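Local coordinates for Nitrate/nitrite sensor protein narX (Escherichia coli K12, PDB 3EZH) that senses nitrate and nitrite in the periplasm as a membrane-bound histidine kinase and relays the signal to the response regulators NarL and NarP, at residues M18-L23 against S91-G96; G14-Q19 against Q42-A47. All blocks are in the same frame, centred on the assembly; numbering follows the deposited sequence.

Contact 1 of 2, residues M18-L23 against S91-G96; sequences MQSYRL and SQFVAG
A chi1 of -95° carries the Tyr-21 ring across Val-94, whose CG2 branch, anti to its carbonyl carbon, lies obliquely to the ring, against CD2 and CE2. The setting is the four-helix bundle of the NarX sensor domain, where helices 6-25 and 87-113 run antiparallel (172° between the short segments) with axes 9.5 Å apart. Backbones come nearest at Ser-20 and Val-94, their CA atoms 7.1 Å apart. Val-94 CG2 makes the apolar contact, 3.8 Å from Tyr-21 CE2, the two side chains crossing at about a right angle, and the same methyl rests on Ser-20 CB. Ser-20 turns its hydroxyl back to Leu-16 O of its own helix, so this buried polar group is satisfied within the backbone and can lie against a hydrocarbon; OG reaches the edge of the Phe-93 ring, 3.5 Å from CD2, close to the ring plane. Phe-93 also packs on Leu-65 and Leu-73 of helix 59-79, and Tyr-21 touches Tyr-21 of the second subunit. At the outer end Tyr-21 OH lies 3.4 Å from Ser-91 CB, and no direct hydrogen bond joins the two segments. Instead one water spans them, 2.8 Å from Tyr-21 OH and 3.1 Å from Ser-91 OG.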
loop_
_atom_site.group_PDB
_atom_site.type_symbol
_atom_site.label_atom_id
_atom_site.label_comp_id
_atom_site.label_asym_id
_atom_site.label_seq_id
_atom_site.Cartn_x
_atom_site.Cartn_y
_atom_site.Cartn_z
HETATM N N MSE A 18 -1.920 -1.581 -2.665
HETATM C CA MSE A 18 -1.672 -2.999 -2.566
HETATM C C MSE A 18 -2.845 -3.805 -3.142
HETATM O O MSE A 18 -2.631 -4.824 -3.824
HETATM C CB MSE A 18 -1.507 -3.399 -1.072
HETATM C CG MSE A 18 -1.257 -4.907 -0.864
HETATM SE SE MSE A 18 -2.941 -5.937 -0.600
HETATM C CE MSE A 18 -3.336 -5.398 1.192
ATOM N N GLN A 19 -4.095 -3.356 -2.888
ATOM C CA GLN A 19 -5.207 -4.155 -3.340
ATOM C C GLN A 19 -5.321 -4.204 -4.835
ATOM O O GLN A 19 -5.832 -5.207 -5.397
ATOM C CB GLN A 19 -6.497 -3.677 -2.671
ATOM C CG GLN A 19 -6.517 -3.829 -1.153
ATOM C CD GLN A 19 -7.865 -3.358 -0.573
ATOM O OE1 GLN A 19 -8.911 -3.857 -0.967
ATOM N NE2 GLN A 19 -7.827 -2.346 0.316
ATOM N N SER A 20 -4.831 -3.104 -5.458
ATOM C CA SER A 20 -4.810 -3.032 -6.913
ATOM C C SER A 20 -3.869 -4.076 -7.518
ATOM O O SER A 20 -4.250 -4.798 -8.471
ATOM C CB SER A 20 -4.359 -1.616 -7.388
ATOM O OG SER A 20 -5.324 -0.646 -6.998
ATOM N N TYR A 21 -2.652 -4.172 -6.971
ATOM C CA TYR A 21 -1.694 -5.111 -7.512
ATOM C C TYR A 21 -2.035 -6.523 -7.056
ATOM O O TYR A 21 -1.676 -7.484 -7.739
ATOM C CB TYR A 21 -0.261 -4.758 -7.123
ATOM C CG TYR A 21 0.441 -3.904 -8.226
ATOM C CD1 TYR A 21 0.806 -4.502 -9.418
ATOM C CD2 TYR A 21 0.655 -2.549 -8.059
ATOM C CE1 TYR A 21 1.386 -3.732 -10.451
ATOM C CE2 TYR A 21 1.222 -1.780 -9.092
ATOM C CZ TYR A 21 1.562 -2.390 -10.254
ATOM O OH TYR A 21 2.124 -1.629 -11.304
ATOM N N ARG A 22 -2.681 -6.639 -5.910
ATOM C CA ARG A 22 -3.117 -7.996 -5.525
ATOM C C ARG A 22 -4.143 -8.524 -6.529
ATOM O O ARG A 22 -4.114 -9.727 -6.844
ATOM C CB ARG A 22 -3.714 -7.993 -4.078
ATOM C CG ARG A 22 -4.291 -9.387 -3.664
ATOM C CD ARG A 22 -4.472 -9.323 -2.095
ATOM N NE ARG A 22 -5.628 -8.516 -1.759
ATOM C CZ ARG A 22 -6.007 -8.186 -0.513
ATOM N NH1 ARG A 22 -5.286 -8.579 0.548
ATOM N NH2 ARG A 22 -7.160 -7.499 -0.326
ATOM N N LEU A 23 -5.091 -7.682 -7.015
ATOM C CA LEU A 23 -6.020 -8.173 -8.015
ATOM C C LEU A 23 -5.261 -8.464 -9.328
ATOM O O LEU A 23 -5.559 -9.398 -10.020
ATOM C CB LEU A 23 -7.119 -7.127 -8.250
ATOM C CG LEU A 23 -8.253 -7.141 -7.224
ATOM C CD1 LEU A 23 -9.223 -5.938 -7.354
ATOM C CD2 LEU A 23 -9.084 -8.432 -7.464
ATOM N N SER A 91 -0.894 0.053 -13.092
ATOM C CA SER A 91 0.261 0.846 -12.664
ATOM C C SER A 91 -0.146 2.312 -12.566
ATOM O O SER A 91 0.235 3.049 -11.639
ATOM C CB SER A 91 1.406 0.676 -13.661
ATOM O OG SER A 91 2.480 1.497 -13.308
ATOM N N GLN A 92 -0.929 2.769 -13.544
ATOM C CA GLN A 92 -1.305 4.183 -13.453
ATOM C C GLN A 92 -2.288 4.451 -12.313
ATOM O O GLN A 92 -2.260 5.487 -11.704
ATOM C CB GLN A 92 -1.950 4.646 -14.780
ATOM C CG GLN A 92 -2.061 6.167 -14.860
ATOM C CD GLN A 92 -0.733 6.876 -14.682
ATOM O OE1 GLN A 92 0.249 6.509 -15.288
ATOM N NE2 GLN A 92 -0.719 7.895 -13.885
ATOM N N PHE A 93 -3.148 3.486 -12.008
ATOM C CA PHE A 93 -4.080 3.697 -10.934
ATOM C C PHE A 93 -3.312 3.854 -9.631
ATOM O O PHE A 93 -3.708 4.623 -8.769
ATOM C CB PHE A 93 -5.099 2.517 -10.893
ATOM C CG PHE A 93 -6.288 2.766 -10.016
ATOM C CD1 PHE A 93 -7.344 3.606 -10.441
ATOM C CD2 PHE A 93 -6.390 2.144 -8.771
ATOM C CE1 PHE A 93 -8.486 3.830 -9.618
ATOM C CE2 PHE A 93 -7.542 2.376 -7.952
ATOM C CZ PHE A 93 -8.574 3.204 -8.357
ATOM N N VAL A 94 -2.304 3.003 -9.425
ATOM C CA VAL A 94 -1.491 3.095 -8.227
ATOM C C VAL A 94 -0.733 4.432 -8.228
ATOM O O VAL A 94 -0.528 5.014 -7.190
ATOM C CB VAL A 94 -0.536 1.916 -8.187
ATOM C CG1 VAL A 94 0.554 2.136 -7.152
ATOM C CG2 VAL A 94 -1.399 0.679 -7.927
ATOM N N ALA A 95 -0.322 4.957 -9.399
ATOM C CA ALA A 95 0.348 6.266 -9.368
ATOM C C ALA A 95 -0.638 7.351 -8.940
ATOM O O ALA A 95 -0.283 8.286 -8.185
ATOM C CB ALA A 95 0.895 6.609 -10.804
ATOM N N GLY A 96 -1.878 7.270 -9.431
ATOM C CA GLY A 96 -2.905 8.232 -9.022
ATOM C C GLY A 96 -3.175 8.103 -7.518
ATOM O O GLY A 96 -3.390 9.075 -6.828
HETATM O O HOH W 1 3.781 0.568 -10.671
#

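Contact 2 of 2, residues G14-Q19 against Q42-A47. With NO3 (nitrate ion), chain C.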
loop_
_atom_site.group_PDB
_atom_site.type_symbol
_atom_site.label_atom_id
_atom_site.label_comp_id
_atom_site.label_asym_id
_atom_site.label_seq_id
_atom_site.Cartn_x
_atom_site.Cartn_y
_atom_site.Cartn_z
ATOM N N GLY A 14 -3.662 4.103 1.426
ATOM C CA GLY A 14 -2.493 3.447 0.833
ATOM C C GLY A 14 -2.783 2.001 0.511
ATOM O O GLY A 14 -2.325 1.461 -0.497
ATOM N N SER A 15 -3.559 1.325 1.355
ATOM C CA SER A 15 -3.822 -0.074 1.075
ATOM C C SER A 15 -4.514 -0.329 -0.252
ATOM O O SER A 15 -4.461 -1.439 -0.756
ATOM C CB SER A 15 -4.615 -0.740 2.215
ATOM O OG SER A 15 -6.038 -0.537 2.092
ATOM N N LEU A 16 -5.212 0.670 -0.801
ATOM C CA LEU A 16 -5.813 0.471 -2.101
ATOM C C LEU A 16 -4.743 0.175 -3.178
ATOM O O LEU A 16 -5.064 -0.426 -4.200
ATOM C CB LEU A 16 -6.570 1.757 -2.535
ATOM C CG LEU A 16 -7.816 1.970 -1.646
ATOM C CD1 LEU A 16 -8.352 3.410 -1.910
ATOM C CD2 LEU A 16 -8.928 0.938 -1.970
ATOM N N ARG A 17 -3.509 0.636 -2.954
ATOM C CA ARG A 17 -2.447 0.391 -3.932
ATOM C C ARG A 17 -2.111 -1.074 -3.882
ATOM O O ARG A 17 -1.991 -1.747 -4.889
ATOM C CB ARG A 17 -1.213 1.221 -3.571
ATOM C CG ARG A 17 -1.503 2.758 -3.517
ATOM C CD ARG A 17 -0.258 3.497 -3.156
ATOM N NE ARG A 17 0.134 3.280 -1.756
ATOM C CZ ARG A 17 0.877 4.117 -1.030
ATOM N NH1 ARG A 17 1.356 5.276 -1.546
ATOM N NH2 ARG A 17 1.123 3.785 0.243
HETATM N N MSE A 18 -1.920 -1.581 -2.665
HETATM C CA MSE A 18 -1.672 -2.999 -2.566
HETATM C C MSE A 18 -2.845 -3.805 -3.142
HETATM O O MSE A 18 -2.631 -4.824 -3.824
HETATM C CB MSE A 18 -1.507 -3.399 -1.072
HETATM C CG MSE A 18 -1.257 -4.907 -0.864
HETATM SE SE MSE A 18 -2.941 -5.937 -0.600
HETATM C CE MSE A 18 -3.336 -5.398 1.192
ATOM N N GLN A 19 -4.095 -3.356 -2.888
ATOM C CA GLN A 19 -5.207 -4.155 -3.340
ATOM C C GLN A 19 -5.321 -4.204 -4.835
ATOM O O GLN A 19 -5.832 -5.207 -5.397
ATOM C CB GLN A 19 -6.497 -3.677 -2.671
ATOM C CG GLN A 19 -6.517 -3.829 -1.153
ATOM C CD GLN A 19 -7.865 -3.358 -0.573
ATOM O OE1 GLN A 19 -8.911 -3.857 -0.967
ATOM N NE2 GLN A 19 -7.827 -2.346 0.316
ATOM N N GLN A 42 -15.374 -1.612 -0.544
ATOM C CA GLN A 42 -15.672 -1.101 0.796
ATOM C C GLN A 42 -14.672 -0.024 1.205
ATOM O O GLN A 42 -15.063 1.041 1.683
ATOM C CB GLN A 42 -15.653 -2.279 1.801
ATOM C CG GLN A 42 -15.738 -1.889 3.304
ATOM C CD GLN A 42 -14.421 -1.312 3.883
ATOM O OE1 GLN A 42 -14.078 -0.146 3.650
ATOM N NE2 GLN A 42 -13.684 -2.140 4.640
ATOM N N THR A 43 -13.381 -0.280 0.975
ATOM C CA THR A 43 -12.336 0.675 1.318
ATOM C C THR A 43 -12.443 1.979 0.488
ATOM O O THR A 43 -12.444 3.076 1.022
ATOM C CB THR A 43 -10.919 0.102 1.044
ATOM O OG1 THR A 43 -10.761 -1.152 1.708
ATOM C CG2 THR A 43 -9.838 1.042 1.566
ATOM N N ALA A 44 -12.510 1.823 -0.825
ATOM C CA ALA A 44 -12.534 2.974 -1.715
ATOM C C ALA A 44 -13.716 3.903 -1.556
ATOM O O ALA A 44 -13.580 5.094 -1.782
ATOM C CB ALA A 44 -12.453 2.501 -3.152
ATOM N N PHE A 45 -14.868 3.369 -1.118
ATOM C CA PHE A 45 -16.065 4.210 -0.964
ATOM C C PHE A 45 -16.461 4.436 0.502
ATOM O O PHE A 45 -17.546 4.950 0.788
ATOM C CB PHE A 45 -17.234 3.611 -1.718
ATOM C CG PHE A 45 -17.089 3.689 -3.226
ATOM C CD1 PHE A 45 -16.331 2.748 -3.903
ATOM C CD2 PHE A 45 -17.650 4.766 -3.949
ATOM C CE1 PHE A 45 -16.105 2.872 -5.318
ATOM C CE2 PHE A 45 -17.431 4.885 -5.357
ATOM C CZ PHE A 45 -16.659 3.939 -6.016
ATOM N N SER A 46 -15.561 4.107 1.409
ATOM C CA SER A 46 -15.809 4.306 2.852
ATOM C C SER A 46 -15.996 5.773 3.227
ATOM O O SER A 46 -15.372 6.683 2.645
ATOM C CB SER A 46 -14.629 3.755 3.669
ATOM O OG SER A 46 -13.418 4.480 3.422
ATOM N N ALA A 47 -16.843 6.011 4.233
ATOM C CA ALA A 47 -17.067 7.364 4.698
ATOM C C ALA A 47 -15.747 7.912 5.243
ATOM O O ALA A 47 -15.457 9.114 5.169
ATOM C CB ALA A 47 -18.145 7.360 5.803
HETATM N N NO3 C . -0.004 0.386 0.366
HETATM O O1 NO3 C . -0.551 -0.721 0.527
HETATM O O2 NO3 C . 0.621 0.524 -0.641
HETATM O O3 NO3 C . -0.125 1.234 1.251
#
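Leu-16 and Thr-43 carry the apolar part, reaching toward each other tip to tip, with Leu-16 CD2 3.7 Å from Thr-43 CG2. The same CD2 also lies 4.0 Å from Ala-44 CB, near the end of helix 34-44. Polar links run alongside. Gln-19, extended beyond CG, directs NE2 at Thr-43 OG1 in a straight (176°) but long and weak hydrogen bond of 3.5 Å, and at Ser-15 OG, almost in its amide plane, at 3.1 Å. Both hydroxyls are tied further to their own helices, Thr-43 OG1 to Glu-39 O and Ser-15 OG to Lys-12 O. Ser-46, the N-cap of the next helix, bonds through OG to Thr-43 O. The ionic part belongs to Arg-17, whose chain bends at chi3 (-71°) to lay the guanidinium edge against the nitrate. Arg-17 NE donates to nitrate O2 at 3.0 Å; Arg-17 NH2 also donates to O3, whose position is less certain. Arg-17 NH1 forms a salt bridge with Asp-98 of helix 87-113. With a leucine here, the nitrate would probably lose these donors and Asp-98 its mate. NH2 of Arg-17 from the second subunit binds the same ion, which makes this the nitrate site of the sensor-domain dimer.

Contacts 1 and 2 draw on overlapping residues of helix 6-25, share Met-18 and Gln-19, and have centres about 10 Å apart. The first ties this helix to 87-113, the second to 34-44. They touch directly where Val-94 CG2 lies 3.9 Å from Arg-17 O, on the residue whose side chain holds the nitrate. Shared neighbours join them too: Met-40 packs on Ser-20 and Leu-16, as does Leu-97, which also meets Arg-17. The nitrate N is 8.4 Å from Val-94 CG2 and 9.2 Å from Leu-16 CD2. Both contacts reach the second subunit: Arg-17 NH2 from each subunit binds the ion, and Val-94 packs on Met-18 of the second subunit.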